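Local coordinates for glycosylation Associate Protein 2 (Streptococcus agalactiae serotype V, PDB 6OYC) that forms part of the Gap123 complex and probably takes part in the glycosylation and accessory Sec secretion of serine-rich repeat adhesins, at residues Phe189-Glu195 and Val252-His258; Asp278-Phe284 and Ser340-Glu344; Pro296-Ser302 and Thr321-Cys327; Leu398-Ala402 and Ser416-Gln420. All coordinates share one frame; numbering follows the deposited sequence.

Contact 1 (Phe189-Glu195 and Val252-His258); sequences FLEHIIE and VKLGPLH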
loop_
_atom_site.group_PDB
_atom_site.type_symbol
_atom_site.label_atom_id
_atom_site.label_comp_id
_atom_site.label_asym_id
_atom_site.label_seq_id
_atom_site.Cartn_x
_atom_site.Cartn_y
_atom_site.Cartn_z
ATOM N N PHE B 189 7.230 -6.383 -9.913
ATOM C CA PHE B 189 6.482 -7.598 -9.592
ATOM C C PHE B 189 5.524 -7.935 -10.726
ATOM O O PHE B 189 4.674 -7.119 -11.095
ATOM C CB PHE B 189 5.703 -7.462 -8.276
ATOM C CG PHE B 189 4.840 -8.641 -7.994
ATOM C CD1 PHE B 189 5.412 -9.889 -7.789
ATOM C CD2 PHE B 189 3.461 -8.525 -7.981
ATOM C CE1 PHE B 189 4.635 -10.999 -7.562
ATOM C CE2 PHE B 189 2.675 -9.634 -7.751
ATOM C CZ PHE B 189 3.263 -10.874 -7.544
ATOM N N LEU B 190 5.634 -9.144 -11.252
ATOM C CA LEU B 190 4.834 -9.588 -12.388
ATOM C C LEU B 190 3.754 -10.546 -11.889
ATOM O O LEU B 190 4.061 -11.654 -11.441
ATOM C CB LEU B 190 5.723 -10.267 -13.423
ATOM C CG LEU B 190 5.035 -10.963 -14.581
ATOM C CD1 LEU B 190 4.467 -9.887 -15.475
ATOM C CD2 LEU B 190 6.016 -11.878 -15.356
ATOM N N GLU B 191 2.499 -10.123 -11.960
ATOM C CA GLU B 191 1.382 -11.036 -11.766
ATOM C C GLU B 191 1.361 -12.057 -12.880
ATOM O O GLU B 191 1.246 -11.692 -14.054
ATOM C CB GLU B 191 0.067 -10.281 -11.789
ATOM C CG GLU B 191 -0.321 -9.665 -10.528
ATOM C CD GLU B 191 -1.683 -9.041 -10.654
ATOM O OE1 GLU B 191 -1.778 -7.834 -10.316
ATOM O OE2 GLU B 191 -2.631 -9.761 -11.094
ATOM N N HIS B 192 1.413 -13.333 -12.532
ATOM C CA HIS B 192 1.229 -14.342 -13.561
ATOM C C HIS B 192 0.843 -15.643 -12.901
ATOM O O HIS B 192 0.917 -15.789 -11.683
ATOM C CB HIS B 192 2.493 -14.545 -14.373
ATOM C CG HIS B 192 3.583 -15.158 -13.570
ATOM N ND1 HIS B 192 4.175 -14.497 -12.515
ATOM C CD2 HIS B 192 4.155 -16.384 -13.624
ATOM C CE1 HIS B 192 5.085 -15.282 -11.966
ATOM N NE2 HIS B 192 5.084 -16.434 -12.614
ATOM N N ILE B 193 0.465 -16.597 -13.743
ATOM C CA ILE B 193 0.122 -17.952 -13.348
ATOM C C ILE B 193 0.569 -18.894 -14.457
ATOM O O ILE B 193 0.372 -18.606 -15.639
ATOM C CB ILE B 193 -1.387 -18.088 -13.094
ATOM C CG1 ILE B 193 -1.734 -17.562 -11.710
ATOM C CG2 ILE B 193 -1.806 -19.533 -13.216
ATOM C CD1 ILE B 193 -3.175 -17.157 -11.619
ATOM N N ILE B 194 1.155 -20.027 -14.065
ATOM C CA ILE B 194 1.605 -21.078 -14.968
ATOM C C ILE B 194 0.715 -22.294 -14.790
ATOM O O ILE B 194 0.354 -22.637 -13.664
ATOM C CB ILE B 194 3.062 -21.496 -14.684
ATOM C CG1 ILE B 194 4.003 -20.300 -14.678
ATOM C CG2 ILE B 194 3.499 -22.530 -15.695
ATOM C CD1 ILE B 194 3.868 -19.474 -15.886
ATOM N N GLU B 195 0.397 -22.974 -15.894
ATOM C CA GLU B 195 -0.158 -24.323 -15.858
ATOM C C GLU B 195 0.589 -25.174 -16.871
ATOM O O GLU B 195 0.766 -24.755 -18.021
ATOM C CB GLU B 195 -1.648 -24.338 -16.167
ATOM C CG GLU B 195 -2.460 -23.372 -15.329
ATOM C CD GLU B 195 -3.831 -23.115 -15.928
ATOM O OE1 GLU B 195 -4.191 -21.936 -16.167
ATOM O OE2 GLU B 195 -4.550 -24.106 -16.176
ATOM N N VAL B 252 0.594 -19.871 -20.014
ATOM C CA VAL B 252 1.030 -18.724 -19.226
ATOM C C VAL B 252 -0.114 -17.727 -19.229
ATOM O O VAL B 252 -0.682 -17.444 -20.292
ATOM C CB VAL B 252 2.299 -18.082 -19.819
ATOM C CG1 VAL B 252 2.921 -17.107 -18.834
ATOM C CG2 VAL B 252 3.286 -19.155 -20.260
ATOM N N LYS B 253 -0.474 -17.223 -18.048
ATOM C CA LYS B 253 -1.401 -16.105 -17.904
ATOM C C LYS B 253 -0.624 -14.965 -17.280
ATOM O O LYS B 253 -0.144 -15.096 -16.156
ATOM C CB LYS B 253 -2.607 -16.448 -17.023
ATOM C CG LYS B 253 -3.523 -17.529 -17.562
ATOM C CD LYS B 253 -4.936 -17.361 -16.986
ATOM C CE LYS B 253 -5.868 -18.526 -17.353
ATOM N NZ LYS B 253 -5.590 -19.788 -16.600
ATOM N N LEU B 254 -0.513 -13.853 -17.991
ATOM C CA LEU B 254 0.195 -12.675 -17.508
ATOM C C LEU B 254 -0.800 -11.605 -17.096
ATOM O O LEU B 254 -1.756 -11.325 -17.826
ATOM C CB LEU B 254 1.123 -12.124 -18.586
ATOM C CG LEU B 254 2.192 -13.127 -19.017
ATOM C CD1 LEU B 254 2.879 -12.656 -20.278
ATOM C CD2 LEU B 254 3.208 -13.334 -17.898
ATOM N N GLY B 255 -0.568 -11.000 -15.942
ATOM C CA GLY B 255 -1.315 -9.835 -15.542
ATOM C C GLY B 255 -0.423 -8.610 -15.559
ATOM O O GLY B 255 0.620 -8.594 -16.210
ATOM N N PRO B 256 -0.808 -7.559 -14.839
ATOM C CA PRO B 256 0.015 -6.351 -14.828
ATOM C C PRO B 256 1.426 -6.639 -14.338
ATOM O O PRO B 256 1.653 -7.491 -13.475
ATOM C CB PRO B 256 -0.721 -5.422 -13.850
ATOM C CG PRO B 256 -2.096 -6.007 -13.701
ATOM C CD PRO B 256 -1.931 -7.476 -13.891
ATOM N N LEU B 257 2.381 -5.898 -14.893
ATOM C CA LEU B 257 3.731 -5.821 -14.348
ATOM C C LEU B 257 3.817 -4.536 -13.530
ATOM O O LEU B 257 3.721 -3.435 -14.084
ATOM C CB LEU B 257 4.776 -5.849 -15.468
ATOM C CG LEU B 257 6.183 -5.379 -15.097
ATOM C CD1 LEU B 257 6.797 -6.344 -14.082
ATOM C CD2 LEU B 257 7.080 -5.271 -16.339
ATOM N N HIS B 258 3.987 -4.676 -12.214
ATOM C CA HIS B 258 4.093 -3.543 -11.305
ATOM C C HIS B 258 5.534 -3.093 -11.205
ATOM O O HIS B 258 6.445 -3.922 -11.098
ATOM C CB HIS B 258 3.611 -3.902 -9.898
ATOM C CG HIS B 258 2.202 -4.385 -9.842
ATOM N ND1 HIS B 258 1.151 -3.562 -9.504
ATOM C CD2 HIS B 258 1.669 -5.612 -10.054
ATOM C CE1 HIS B 258 0.029 -4.259 -9.518
ATOM N NE2 HIS B 258 0.316 -5.506 -9.843
#

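Contact 2 (Asp278-Phe284 and Ser340-Glu344); sequences DAIGHEF and SKEYE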
loop_
_atom_site.group_PDB
_atom_site.type_symbol
_atom_site.label_atom_id
_atom_site.label_comp_id
_atom_site.label_asym_id
_atom_site.label_seq_id
_atom_site.Cartn_x
_atom_site.Cartn_y
_atom_site.Cartn_z
ATOM N N ASP B 278 -1.989 -13.185 -2.162
ATOM C CA ASP B 278 -2.675 -14.469 -2.183
ATOM C C ASP B 278 -2.040 -15.383 -3.227
ATOM O O ASP B 278 -1.077 -15.015 -3.896
ATOM C CB ASP B 278 -4.173 -14.267 -2.424
ATOM C CG ASP B 278 -4.533 -14.070 -3.887
ATOM O OD1 ASP B 278 -3.670 -13.670 -4.710
ATOM O OD2 ASP B 278 -5.722 -14.300 -4.219
ATOM N N ALA B 279 -2.625 -16.577 -3.384
ATOM C CA ALA B 279 -1.997 -17.614 -4.202
ATOM C C ALA B 279 -1.764 -17.171 -5.640
ATOM O O ALA B 279 -0.803 -17.628 -6.268
ATOM C CB ALA B 279 -2.840 -18.890 -4.198
ATOM N N ILE B 280 -2.617 -16.304 -6.194
ATOM C CA ILE B 280 -2.495 -15.961 -7.606
ATOM C C ILE B 280 -1.765 -14.641 -7.824
ATOM O O ILE B 280 -1.727 -14.149 -8.949
ATOM C CB ILE B 280 -3.857 -15.946 -8.323
ATOM C CG1 ILE B 280 -4.766 -14.836 -7.789
ATOM C CG2 ILE B 280 -4.516 -17.327 -8.272
ATOM C CD1 ILE B 280 -5.865 -14.422 -8.791
ATOM N N GLY B 281 -1.143 -14.078 -6.787
ATOM C CA GLY B 281 -0.391 -12.848 -6.957
ATOM C C GLY B 281 -1.214 -11.586 -6.854
ATOM O O GLY B 281 -0.773 -10.531 -7.327
ATOM N N HIS B 282 -2.405 -11.662 -6.265
ATOM C CA HIS B 282 -3.197 -10.481 -5.972
ATOM C C HIS B 282 -2.717 -9.879 -4.666
ATOM O O HIS B 282 -2.635 -10.582 -3.655
ATOM C CB HIS B 282 -4.678 -10.841 -5.869
ATOM C CG HIS B 282 -5.358 -10.950 -7.191
ATOM N ND1 HIS B 282 -6.722 -11.087 -7.313
ATOM C CD2 HIS B 282 -4.861 -10.948 -8.453
ATOM C CE1 HIS B 282 -7.039 -11.159 -8.596
ATOM N NE2 HIS B 282 -5.927 -11.078 -9.308
ATOM N N GLU B 283 -2.396 -8.586 -4.686
ATOM C CA GLU B 283 -1.842 -7.897 -3.535
ATOM C C GLU B 283 -2.839 -6.911 -2.942
ATOM O O GLU B 283 -3.727 -6.399 -3.630
ATOM C CB GLU B 283 -0.567 -7.119 -3.887
ATOM C CG GLU B 283 0.459 -7.895 -4.711
ATOM C CD GLU B 283 1.473 -6.976 -5.398
ATOM O OE1 GLU B 283 2.637 -6.888 -4.950
ATOM O OE2 GLU B 283 1.094 -6.328 -6.388
ATOM N N PHE B 284 -2.658 -6.654 -1.644
ATOM C CA PHE B 284 -3.043 -5.400 -1.023
ATOM C C PHE B 284 -1.911 -4.985 -0.102
ATOM O O PHE B 284 -1.065 -5.800 0.286
ATOM C CB PHE B 284 -4.389 -5.486 -0.245
ATOM C CG PHE B 284 -4.381 -6.437 0.946
ATOM C CD1 PHE B 284 -4.638 -7.798 0.776
ATOM C CD2 PHE B 284 -4.172 -5.960 2.242
ATOM C CE1 PHE B 284 -4.654 -8.662 1.874
ATOM C CE2 PHE B 284 -4.194 -6.819 3.347
ATOM C CZ PHE B 284 -4.429 -8.166 3.165
ATOM N N SER B 340 -10.079 -13.666 -3.933
ATOM C CA SER B 340 -10.117 -14.991 -3.336
ATOM C C SER B 340 -10.485 -14.893 -1.860
ATOM O O SER B 340 -10.395 -13.832 -1.231
ATOM C CB SER B 340 -8.776 -15.709 -3.507
ATOM O OG SER B 340 -7.817 -15.344 -2.509
ATOM N N LYS B 341 -10.922 -16.022 -1.314
ATOM C CA LYS B 341 -11.201 -16.085 0.111
ATOM C C LYS B 341 -9.939 -15.848 0.903
ATOM O O LYS B 341 -9.986 -15.231 1.977
ATOM C CB LYS B 341 -11.797 -17.444 0.500
ATOM C CG LYS B 341 -13.228 -17.751 -0.014
ATOM C CD LYS B 341 -13.353 -17.670 -1.561
ATOM C CE LYS B 341 -12.316 -18.569 -2.298
ATOM N NZ LYS B 341 -12.015 -18.095 -3.672
ATOM N N GLU B 342 -8.812 -16.363 0.406
ATOM C CA GLU B 342 -7.529 -16.046 1.009
ATOM C C GLU B 342 -7.293 -14.546 1.004
ATOM O O GLU B 342 -6.932 -13.957 2.031
ATOM C CB GLU B 342 -6.413 -16.756 0.263
ATOM C CG GLU B 342 -5.057 -16.412 0.800
ATOM C CD GLU B 342 -3.950 -16.981 -0.041
ATOM O OE1 GLU B 342 -4.249 -17.547 -1.104
ATOM O OE2 GLU B 342 -2.780 -16.858 0.362
ATOM N N TYR B 343 -7.536 -13.902 -0.144
ATOM C CA TYR B 343 -7.304 -12.465 -0.250
ATOM C C TYR B 343 -8.156 -11.711 0.765
ATOM O O TYR B 343 -7.639 -10.922 1.563
ATOM C CB TYR B 343 -7.595 -12.004 -1.681
ATOM C CG TYR B 343 -7.288 -10.551 -1.974
ATOM C CD1 TYR B 343 -8.255 -9.563 -1.795
ATOM C CD2 TYR B 343 -6.042 -10.168 -2.477
ATOM C CE1 TYR B 343 -7.984 -8.226 -2.085
ATOM C CE2 TYR B 343 -5.758 -8.834 -2.757
ATOM C CZ TYR B 343 -6.730 -7.878 -2.567
ATOM O OH TYR B 343 -6.452 -6.572 -2.859
ATOM N N GLU B 344 -9.462 -11.990 0.784
ATOM C CA GLU B 344 -10.371 -11.217 1.624
ATOM C C GLU B 344 -10.176 -11.529 3.103
ATOM O O GLU B 344 -10.186 -10.619 3.942
ATOM C CB GLU B 344 -11.804 -11.478 1.196
ATOM C CG GLU B 344 -12.060 -11.099 -0.239
ATOM C CD GLU B 344 -13.469 -11.413 -0.659
ATOM O OE1 GLU B 344 -14.202 -12.013 0.146
ATOM O OE2 GLU B 344 -13.849 -11.079 -1.795
HETATM O O HOH W 1 -7.817 -12.974 -5.452
#

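Contact 3 (Pro296-Ser302 and Thr321-Cys327); sequences PLTVYFS and TPFMLIC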
loop_
_atom_site.group_PDB
_atom_site.type_symbol
_atom_site.label_atom_id
_atom_site.label_comp_id
_atom_site.label_asym_id
_atom_site.label_seq_id
_atom_site.Cartn_x
_atom_site.Cartn_y
_atom_site.Cartn_z
ATOM N N PRO B 296 -9.854 5.576 19.254
ATOM C CA PRO B 296 -10.000 4.305 18.577
ATOM C C PRO B 296 -9.008 4.116 17.446
ATOM O O PRO B 296 -8.270 5.013 17.154
ATOM C CB PRO B 296 -11.365 4.451 17.985
ATOM C CG PRO B 296 -11.400 5.849 17.584
ATOM C CD PRO B 296 -10.559 6.620 18.529
ATOM N N LEU B 297 -9.002 2.943 16.832
ATOM C CA LEU B 297 -8.161 2.698 15.671
ATOM C C LEU B 297 -9.004 3.051 14.440
ATOM O O LEU B 297 -10.075 2.536 14.260
ATOM C CB LEU B 297 -7.656 1.275 15.624
ATOM C CG LEU B 297 -7.150 0.711 14.311
ATOM C CD1 LEU B 297 -5.955 1.471 13.835
ATOM C CD2 LEU B 297 -6.822 -0.740 14.407
ATOM N N THR B 298 -8.489 3.922 13.602
ATOM C CA THR B 298 -9.235 4.394 12.439
ATOM C C THR B 298 -8.629 3.863 11.140
ATOM O O THR B 298 -7.468 4.148 10.828
ATOM C CB THR B 298 -9.261 5.915 12.423
ATOM O OG1 THR B 298 -7.910 6.399 12.424
ATOM C CG2 THR B 298 -10.000 6.432 13.651
ATOM N N VAL B 299 -9.433 3.149 10.356
ATOM C CA VAL B 299 -8.984 2.496 9.127
ATOM C C VAL B 299 -9.559 3.239 7.928
ATOM O O VAL B 299 -10.778 3.442 7.837
ATOM C CB VAL B 299 -9.402 1.014 9.105
ATOM C CG1 VAL B 299 -8.979 0.337 7.803
ATOM C CG2 VAL B 299 -8.841 0.276 10.314
ATOM N N TYR B 300 -8.689 3.633 6.998
ATOM C CA TYR B 300 -9.103 4.271 5.749
ATOM C C TYR B 300 -8.732 3.377 4.575
ATOM O O TYR B 300 -7.546 3.115 4.353
ATOM C CB TYR B 300 -8.452 5.642 5.586
ATOM C CG TYR B 300 -8.920 6.391 4.358
ATOM C CD1 TYR B 300 -10.263 6.731 4.195
ATOM C CD2 TYR B 300 -8.017 6.770 3.358
ATOM C CE1 TYR B 300 -10.696 7.422 3.074
ATOM C CE2 TYR B 300 -8.445 7.456 2.228
ATOM C CZ TYR B 300 -9.785 7.782 2.093
ATOM O OH TYR B 300 -10.212 8.470 0.980
ATOM N N PHE B 301 -9.742 2.907 3.836
ATOM C CA PHE B 301 -9.505 2.201 2.582
ATOM C C PHE B 301 -9.303 3.208 1.450
ATOM O O PHE B 301 -10.119 4.120 1.265
ATOM C CB PHE B 301 -10.674 1.285 2.235
ATOM C CG PHE B 301 -10.760 0.031 3.069
ATOM C CD1 PHE B 301 -11.256 0.075 4.365
ATOM C CD2 PHE B 301 -10.402 -1.195 2.540
ATOM C CE1 PHE B 301 -11.358 -1.068 5.125
ATOM C CE2 PHE B 301 -10.506 -2.351 3.303
ATOM C CZ PHE B 301 -10.982 -2.287 4.598
ATOM N N SER B 302 -8.227 3.036 0.684
ATOM C CA SER B 302 -7.941 3.970 -0.395
ATOM C C SER B 302 -8.984 3.846 -1.497
ATOM O O SER B 302 -9.496 2.756 -1.782
ATOM C CB SER B 302 -6.544 3.718 -0.973
ATOM O OG SER B 302 -5.526 3.969 -0.025
ATOM N N THR B 321 -5.106 10.061 16.018
ATOM C CA THR B 321 -5.587 8.767 16.464
ATOM C C THR B 321 -4.765 7.655 15.808
ATOM O O THR B 321 -4.140 7.875 14.765
ATOM C CB THR B 321 -7.077 8.633 16.101
ATOM O OG1 THR B 321 -7.647 7.480 16.733
ATOM C CG2 THR B 321 -7.252 8.524 14.591
ATOM N N PRO B 322 -4.700 6.464 16.407
ATOM C CA PRO B 322 -4.048 5.343 15.712
ATOM C C PRO B 322 -4.793 5.038 14.429
ATOM O O PRO B 322 -6.027 5.086 14.391
ATOM C CB PRO B 322 -4.145 4.182 16.706
ATOM C CG PRO B 322 -4.409 4.835 18.043
ATOM C CD PRO B 322 -5.138 6.106 17.767
ATOM N N PHE B 323 -4.042 4.732 13.364
ATOM C CA PHE B 323 -4.689 4.598 12.065
ATOM C C PHE B 323 -4.003 3.576 11.168
ATOM O O PHE B 323 -2.808 3.280 11.289
ATOM C CB PHE B 323 -4.792 5.952 11.344
ATOM C CG PHE B 323 -3.482 6.515 10.843
ATOM C CD1 PHE B 323 -2.691 7.297 11.664
ATOM C CD2 PHE B 323 -3.083 6.316 9.515
ATOM C CE1 PHE B 323 -1.509 7.856 11.204
ATOM C CE2 PHE B 323 -1.897 6.874 9.029
ATOM C CZ PHE B 323 -1.103 7.642 9.874
ATOM N N MET B 324 -4.801 3.042 10.257
ATOM C CA MET B 324 -4.371 2.055 9.289
ATOM C C MET B 324 -4.840 2.514 7.920
ATOM O O MET B 324 -5.953 3.037 7.784
ATOM C CB MET B 324 -4.943 0.684 9.631
ATOM C CG MET B 324 -4.304 -0.479 8.923
ATOM S SD MET B 324 -5.014 -2.014 9.560
ATOM C CE MET B 324 -4.453 -3.214 8.346
ATOM N N LEU B 325 -3.973 2.361 6.918
ATOM C CA LEU B 325 -4.333 2.592 5.525
ATOM C C LEU B 325 -4.284 1.278 4.757
ATOM O O LEU B 325 -3.437 0.421 5.026
ATOM C CB LEU B 325 -3.404 3.607 4.871
ATOM C CG LEU B 325 -3.031 4.828 5.708
ATOM C CD1 LEU B 325 -2.025 5.674 4.931
ATOM C CD2 LEU B 325 -4.288 5.637 6.071
ATOM N N ILE B 326 -5.202 1.119 3.810
ATOM C CA ILE B 326 -5.310 -0.074 2.975
ATOM C C ILE B 326 -5.513 0.393 1.538
ATOM O O ILE B 326 -6.397 1.215 1.271
ATOM C CB ILE B 326 -6.472 -0.985 3.426
ATOM C CG1 ILE B 326 -6.567 -1.020 4.964
ATOM C CG2 ILE B 326 -6.331 -2.390 2.841
ATOM C CD1 ILE B 326 -7.420 -2.129 5.524
ATOM N N CYS B 327 -4.700 -0.123 0.619
ATOM C CA CYS B 327 -4.848 0.181 -0.798
ATOM C C CYS B 327 -4.781 -1.110 -1.607
ATOM O O CYS B 327 -4.233 -2.122 -1.158
ATOM C CB CYS B 327 -3.775 1.157 -1.291
ATOM S SG CYS B 327 -2.110 0.459 -1.240
#

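Contact 4 (Leu398-Ala402 and Ser416-Gln420); sequences LGTVA and SLDIQ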
loop_
_atom_site.group_PDB
_atom_site.type_symbol
_atom_site.label_atom_id
_atom_site.label_comp_id
_atom_site.label_asym_id
_atom_site.label_seq_id
_atom_site.Cartn_x
_atom_site.Cartn_y
_atom_site.Cartn_z
ATOM N N LEU B 398 -21.665 -3.758 -7.635
ATOM C CA LEU B 398 -20.648 -3.688 -8.682
ATOM C C LEU B 398 -21.188 -4.206 -10.010
ATOM O O LEU B 398 -20.956 -3.592 -11.059
ATOM C CB LEU B 398 -19.405 -4.464 -8.251
ATOM C CG LEU B 398 -18.396 -3.615 -7.485
ATOM C CD1 LEU B 398 -17.160 -4.427 -7.122
ATOM C CD2 LEU B 398 -18.034 -2.379 -8.292
ATOM N N GLY B 399 -21.910 -5.333 -9.982
ATOM C CA GLY B 399 -22.588 -5.810 -11.178
ATOM C C GLY B 399 -23.503 -4.774 -11.805
ATOM O O GLY B 399 -23.618 -4.703 -13.033
ATOM N N THR B 400 -24.139 -3.940 -10.979
ATOM C CA THR B 400 -24.921 -2.821 -11.498
ATOM C C THR B 400 -24.022 -1.754 -12.117
ATOM O O THR B 400 -24.343 -1.208 -13.182
ATOM C CB THR B 400 -25.780 -2.220 -10.378
ATOM O OG1 THR B 400 -26.814 -3.149 -10.014
ATOM C CG2 THR B 400 -26.394 -0.885 -10.809
ATOM N N VAL B 401 -22.899 -1.432 -11.462
ATOM C CA VAL B 401 -21.944 -0.499 -12.058
ATOM C C VAL B 401 -21.481 -1.020 -13.410
ATOM O O VAL B 401 -21.335 -0.257 -14.378
ATOM C CB VAL B 401 -20.760 -0.262 -11.104
ATOM C CG1 VAL B 401 -19.696 0.647 -11.759
ATOM C CG2 VAL B 401 -21.258 0.322 -9.772
ATOM N N ALA B 402 -21.273 -2.336 -13.497
ATOM C CA ALA B 402 -20.873 -2.961 -14.748
ATOM C C ALA B 402 -21.912 -2.708 -15.835
ATOM O O ALA B 402 -21.592 -2.160 -16.897
ATOM C CB ALA B 402 -20.653 -4.459 -14.529
ATOM N N SER B 416 -14.864 -1.468 -14.491
ATOM C CA SER B 416 -15.771 -2.319 -13.726
ATOM C C SER B 416 -16.018 -3.637 -14.445
ATOM O O SER B 416 -16.290 -4.660 -13.799
ATOM C CB SER B 416 -17.099 -1.600 -13.465
ATOM O OG SER B 416 -17.794 -1.282 -14.665
ATOM N N LEU B 417 -15.928 -3.633 -15.777
ATOM C CA LEU B 417 -16.062 -4.877 -16.531
ATOM C C LEU B 417 -14.941 -5.843 -16.183
ATOM O O LEU B 417 -15.172 -7.046 -16.009
ATOM C CB LEU B 417 -16.077 -4.580 -18.033
ATOM C CG LEU B 417 -17.132 -3.566 -18.490
ATOM C CD1 LEU B 417 -17.256 -3.525 -20.001
ATOM C CD2 LEU B 417 -18.482 -3.885 -17.853
ATOM N N ASP B 418 -13.716 -5.333 -16.060
ATOM C CA ASP B 418 -12.612 -6.187 -15.631
ATOM C C ASP B 418 -12.795 -6.651 -14.196
ATOM O O ASP B 418 -12.441 -7.788 -13.862
ATOM C CB ASP B 418 -11.296 -5.442 -15.798
ATOM C CG ASP B 418 -10.994 -5.138 -17.254
ATOM O OD1 ASP B 418 -11.104 -6.068 -18.102
ATOM O OD2 ASP B 418 -10.667 -3.967 -17.551
ATOM N N ILE B 419 -13.378 -5.807 -13.348
ATOM C CA ILE B 419 -13.645 -6.219 -11.976
ATOM C C ILE B 419 -14.675 -7.346 -11.940
ATOM O O ILE B 419 -14.542 -8.292 -11.156
ATOM C CB ILE B 419 -14.078 -5.005 -11.144
ATOM C CG1 ILE B 419 -12.964 -3.951 -11.181
ATOM C CG2 ILE B 419 -14.378 -5.422 -9.716
ATOM C CD1 ILE B 419 -13.301 -2.645 -10.462
ATOM N N GLN B 420 -15.706 -7.280 -12.795
ATOM C CA GLN B 420 -16.649 -8.395 -12.861
ATOM C C GLN B 420 -15.985 -9.646 -13.421
ATOM O O GLN B 420 -16.246 -10.762 -12.943
ATOM C CB GLN B 420 -17.880 -8.047 -13.704
ATOM C CG GLN B 420 -18.894 -9.207 -13.718
ATOM C CD GLN B 420 -20.278 -8.819 -14.211
ATOM O OE1 GLN B 420 -20.797 -7.746 -13.884
ATOM N NE2 GLN B 420 -20.882 -9.698 -15.012
#

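Contact 1 (Phe189-Glu195 and Val252-His258)
Glu-191 and His-258 meet beside the backbone ladder of two antiparallel strands. His-258 NE2 donates to Glu-191 OE1 at 3.2 Å, the bond nearly straight at 174° and reaching the oxygen on its anti lone pair. Carboxylate and imidazole are almost coplanar, 20° apart. The same carboxylate lies against Pro-256, whose CD is 3.6 Å from Glu-191 OE1. At the far end Glu-195 OE1 forms a salt bridge of 2.6 Å with Lys-253 NZ, reached by a lysine chain bent at its last torsion (chi4 74°). On the face bearing Leu-190, its two methyls divide the work: CD1 lies 4.0 Å from Leu-257 CB, CD2 4.1 Å from Leu-254 CD2. Further out, Tyr-157 binds Glu-191 OE2 and Glu-308 binds His-258 ND1, so both flat groups are held at two points, which probably fixes their rotation. The register slips by one residue between Leu-190 and His-192, where Glu-191 faces Gly-255 and Pro-256: a beta bulge in an antiparallel sheet.

Contact 2 (Asp278-Phe284 and Ser340-Glu344)
Asp-278 and Ser-340 form the polar heart of this contact: Ser-340 OG donates to Asp-278 OD2 at 2.9 Å, on that oxygen's anti lone pair. The same hydroxyl accepts from Tyr-343 N at 2.8 Å and so N-caps the helix while it grips the turn. A water donates to Asp-278 OD2 and accepts from Ser-340 N, with a weak third bond from ND1 of His-282, whose NE2 is hydrogen-bonded to Tyr-157 OH. The other carboxylate oxygen, OD1, accepts from His-282 N at 2.8 Å, just after the type I turn from Asp-278 to Gly-281, and more weakly from Ile-280 N within it. Glu-342 adds a bond outside this cluster, its extended chain bringing OE1 to Ala-279 N at 3.0 Å, the donor well above the carboxylate plane. Aromatic contacts centre on Tyr-343, whose ring passes beside the turn until OH donates to Glu-283 O at 2.8 Å. Phe-284 presents its edge to the face of that ring, a T-shaped pair with planes at 79°, and Arg-330 adds a cation-pi contact. The hairpin turn between strands 274-277 and 283-289 thus packs against the start of helix 341-358, with strand 185-195 touching Ile-280 and His-282.

Contact 3 (Pro296-Ser302 and Thr321-Cys327)
Phe-301 and Ile-326 run alongside each other in the same direction, and Ile-326 CD1 sits over one ring face, 4.0 Å from the centroid, in a CH-pi contact. That methyl also meets Val-299 CG1 at 3.7 Å, the two side chains crossing at a slant. Val-299 in turn runs alongside Met-324, CG2 to CB 4.0 Å. On the face bearing Thr-298, the ends of that residue and Thr-321 meet, their CG2 methyls 3.6 Å apart. Thr-298 OG1, between the backbone N and the carbonyl carbon (chi1 57°), donates to Pro-322 O at 3.0 Å, while Thr-298 N reaches the same oxygen from the opposite face of its plane. Ser-302 too brings both N and OG to Ile-326 O, at 2.6 and 3.2 Å, and its hydroxyl also accepts from the backbone N of Glu-311. Helix 313-318 packs through Met-316 on the face of Thr-298, Tyr-300, Phe-323 and Leu-325. Parallel neighbours joined through this helix form a beta-alpha-beta crossover, in keeping with an alpha/beta-hydrolase-like fold.

Contact 4 (Leu398-Ala402 and Ser416-Gln420)
Ala-402 and Gln-420 meet in a small helix-helix contact made by apolar packing and by close approach of polar side chains to carbon; along the chain, helices 398-403 and 416-424 follow strand 388-392 of the mixed sheet and precede strand 452-458. The segments' axes come within 8.8 Å and run at 133° to each other. Ala-402 is the residue most buried by the other segment: its CB is 3.4 Å from Gln-420 OE1 and 4.0 Å from Leu-417 CD2. Ser-416 and Ala-402 have the closest CA atoms, 5.2 Å apart, and the serine side chain straddles two residues, OG 3.5 Å from Ala-402 CA and CB 3.8 Å from Val-401 CG1. The hydroxyl is bound to Phe-413 O. At the other end Leu-398 and Ile-419 cross at about a right angle, CD1 to CG2 3.9 Å. In Gln-420, chi1 of -178° swings CG away from the backbone N, and the extended chain carries OE1 within 3.8 Å of Gly-399 CA. Ser-432 holds OE1 and Asp-426 O holds NE2, which probably leaves the amide little freedom to flip. Helix 429-444 touches both segments, Leu-435 meeting Leu-398 and Gln-420, while Phe-336, from a loop, packs on Leu-398 and Ile-419.

How the contacts relate
Followed from the N terminus, contact 1 closes first, bringing strand 251-262 back to strand 185-195 after a run of beta structure without helix. Contact 2 then opens in the next hairpin and closes at helix 341-358; contact 3 opens and closes within that span, through strands 297-301 and 323-327. Contact 4 follows in series, drawing together two helix segments 14 residues apart. Contacts 1 and 2 touch where Ile-193 and Glu-191 meet the turn at Ile-280 and Gly-281, tying the antiparallel sheet of strands 185-195 and 251-262 to the mixed one. Contacts 2 and 3 touch at Phe-284 and share that mixed sheet. Contact 4 touches none, its nearest neighbour, contact 2, being about 8 Å away between nearest atoms.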